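Local coordinates for ankyrin repeat domain protein (Legionella pneumophila subsp. pneumophila, PDB 6MCA), which is a bacterial effector with a cysteine protease-like region that interacts with the host LARP7 component of the 7SK snRNP complex, probably during infection, at residues Asp102-Leu107 with Lys137-His142. Numbering follows the deposited sequence.
Sequences DMTKLL and KQLLYH
L139 reaches across to T104 and K105, joining two neighbouring helices of an ankyrin-repeat stack, 101-109 and 134-142. The axes of segments 102-107 and 137-142 run parallel within 6° and come to 10.6 Å at closest; the segments meet by van der Waals contact alone, with methyl and methylene carbons doing most of the touching.

Most of it is made by one methyl group. The CB of L139 points toward helix 101-109, and with CG anti to the backbone N (chi1 178°) CD2 is the methyl that meets it, 4.0 Å from CG2 of T104 and 3.9 Å from CB of K105. The T104 and L139 side chains lie alongside, pointing opposite ways, while L140 runs nearly perpendicular to T104, bringing its CD2 to 4.2 Å from T104 CG2. K105 takes part through the root of its side chain; beyond CB the straight chain turns off from the other helix.

T104 divides its branches between two tasks: CG2 faces helix 134-142, while OG1 turns back to hydrogen-bond the carbonyl oxygen of D100. Helix 91-97 packs against T104 through L92, A95 and V96, and L108 touches both leucines. CD2 of L139 also rests 3.8 Å from the backbone N of K105.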
# COMPACT_ATOMS: atom_id res chain seq x y z
N ASP A 102 -9.49 21.99 7.56
CA ASP A 102 -9.14 23.15 8.38
C ASP A 102 -7.72 23.03 8.92
O ASP A 102 -6.94 23.99 8.87
CB ASP A 102 -10.15 23.31 9.52
CG ASP A 102 -11.55 23.61 9.02
OD1 ASP A 102 -11.67 24.24 7.95
OD2 ASP A 102 -12.52 23.21 9.69
N MET A 103 -7.36 21.85 9.44
CA MET A 103 -6.01 21.66 9.96
C MET A 103 -4.98 21.74 8.85
O MET A 103 -3.90 22.32 9.04
CB MET A 103 -5.92 20.31 10.69
CG MET A 103 -4.57 20.04 11.33
SD MET A 103 -4.33 20.95 12.87
CE MET A 103 -5.64 20.26 13.88
N THR A 104 -5.28 21.17 7.68
CA THR A 104 -4.36 21.25 6.56
C THR A 104 -4.14 22.70 6.13
O THR A 104 -3.01 23.11 5.86
CB THR A 104 -4.88 20.42 5.38
OG1 THR A 104 -5.06 19.06 5.80
CG2 THR A 104 -3.90 20.47 4.22
N LYS A 105 -5.22 23.48 6.07
CA LYS A 105 -5.10 24.89 5.69
C LYS A 105 -4.30 25.67 6.73
O LYS A 105 -3.47 26.51 6.38
CB LYS A 105 -6.49 25.50 5.50
CG LYS A 105 -6.48 26.88 4.86
CD LYS A 105 -7.88 27.48 4.84
CE LYS A 105 -7.88 28.87 4.24
NZ LYS A 105 -9.21 29.53 4.37
N LEU A 106 -4.55 25.41 8.02
CA LEU A 106 -3.78 26.07 9.07
C LEU A 106 -2.30 25.75 8.95
O LEU A 106 -1.45 26.65 9.05
CB LEU A 106 -4.31 25.65 10.44
CG LEU A 106 -3.44 26.05 11.63
CD1 LEU A 106 -3.38 27.57 11.78
CD2 LEU A 106 -3.93 25.41 12.92
N LEU A 107 -1.96 24.48 8.73
CA LEU A 107 -0.56 24.09 8.62
C LEU A 107 0.09 24.72 7.39
O LEU A 107 1.21 25.24 7.47
CB LEU A 107 -0.44 22.57 8.58
CG LEU A 107 -0.81 21.85 9.88
CD1 LEU A 107 -0.75 20.34 9.70
CD2 LEU A 107 0.10 22.29 11.02
N LYS A 137 -6.82 17.71 -2.15
CA LYS A 137 -5.86 17.73 -3.25
C LYS A 137 -5.73 19.12 -3.85
O LYS A 137 -4.62 19.58 -4.13
CB LYS A 137 -6.27 16.72 -4.33
CG LYS A 137 -5.93 15.28 -4.00
CD LYS A 137 -5.65 14.50 -5.27
CE LYS A 137 -6.82 14.55 -6.24
NZ LYS A 137 -8.05 13.96 -5.65
N GLN A 138 -6.86 19.81 -4.05
CA GLN A 138 -6.81 21.15 -4.61
C GLN A 138 -6.22 22.14 -3.62
O GLN A 138 -5.49 23.07 -4.01
CB GLN A 138 -8.21 21.59 -5.03
CG GLN A 138 -8.73 20.86 -6.25
CD GLN A 138 -10.21 21.09 -6.49
OE1 GLN A 138 -10.88 21.74 -5.70
NE2 GLN A 138 -10.72 20.55 -7.59
N LEU A 139 -6.50 21.96 -2.32
CA LEU A 139 -5.87 22.80 -1.31
C LEU A 139 -4.35 22.64 -1.33
O LEU A 139 -3.61 23.62 -1.21
CB LEU A 139 -6.43 22.47 0.08
CG LEU A 139 -5.83 23.23 1.26
CD1 LEU A 139 -5.83 24.73 1.01
CD2 LEU A 139 -6.59 22.90 2.54
N LEU A 140 -3.88 21.40 -1.50
CA LEU A 140 -2.44 21.18 -1.58
C LEU A 140 -1.85 21.73 -2.88
O LEU A 140 -0.74 22.26 -2.88
CB LEU A 140 -2.13 19.68 -1.44
CG LEU A 140 -2.41 19.09 -0.06
CD1 LEU A 140 -2.40 17.57 -0.11
CD2 LEU A 140 -1.40 19.60 0.96
N TYR A 141 -2.59 21.61 -3.99
CA TYR A 141 -2.16 22.20 -5.25
C TYR A 141 -1.97 23.70 -5.11
O TYR A 141 -0.97 24.26 -5.58
CB TYR A 141 -3.18 21.91 -6.35
CG TYR A 141 -3.38 20.46 -6.72
CD1 TYR A 141 -2.38 19.52 -6.51
CD2 TYR A 141 -4.58 20.04 -7.28
CE1 TYR A 141 -2.58 18.19 -6.85
CE2 TYR A 141 -4.78 18.71 -7.62
CZ TYR A 141 -3.78 17.79 -7.40
OH TYR A 141 -3.98 16.48 -7.75
N HIS A 142 -2.93 24.37 -4.47
CA HIS A 142 -2.89 25.82 -4.34
C HIS A 142 -1.66 26.29 -3.57
O HIS A 142 -1.18 27.41 -3.79
CB HIS A 142 -4.16 26.32 -3.66
CG HIS A 142 -4.17 27.79 -3.39
ND1 HIS A 142 -4.48 28.31 -2.15
CD2 HIS A 142 -3.92 28.85 -4.18
CE1 HIS A 142 -4.41 29.63 -2.19
NE2 HIS A 142 -4.07 29.98 -3.42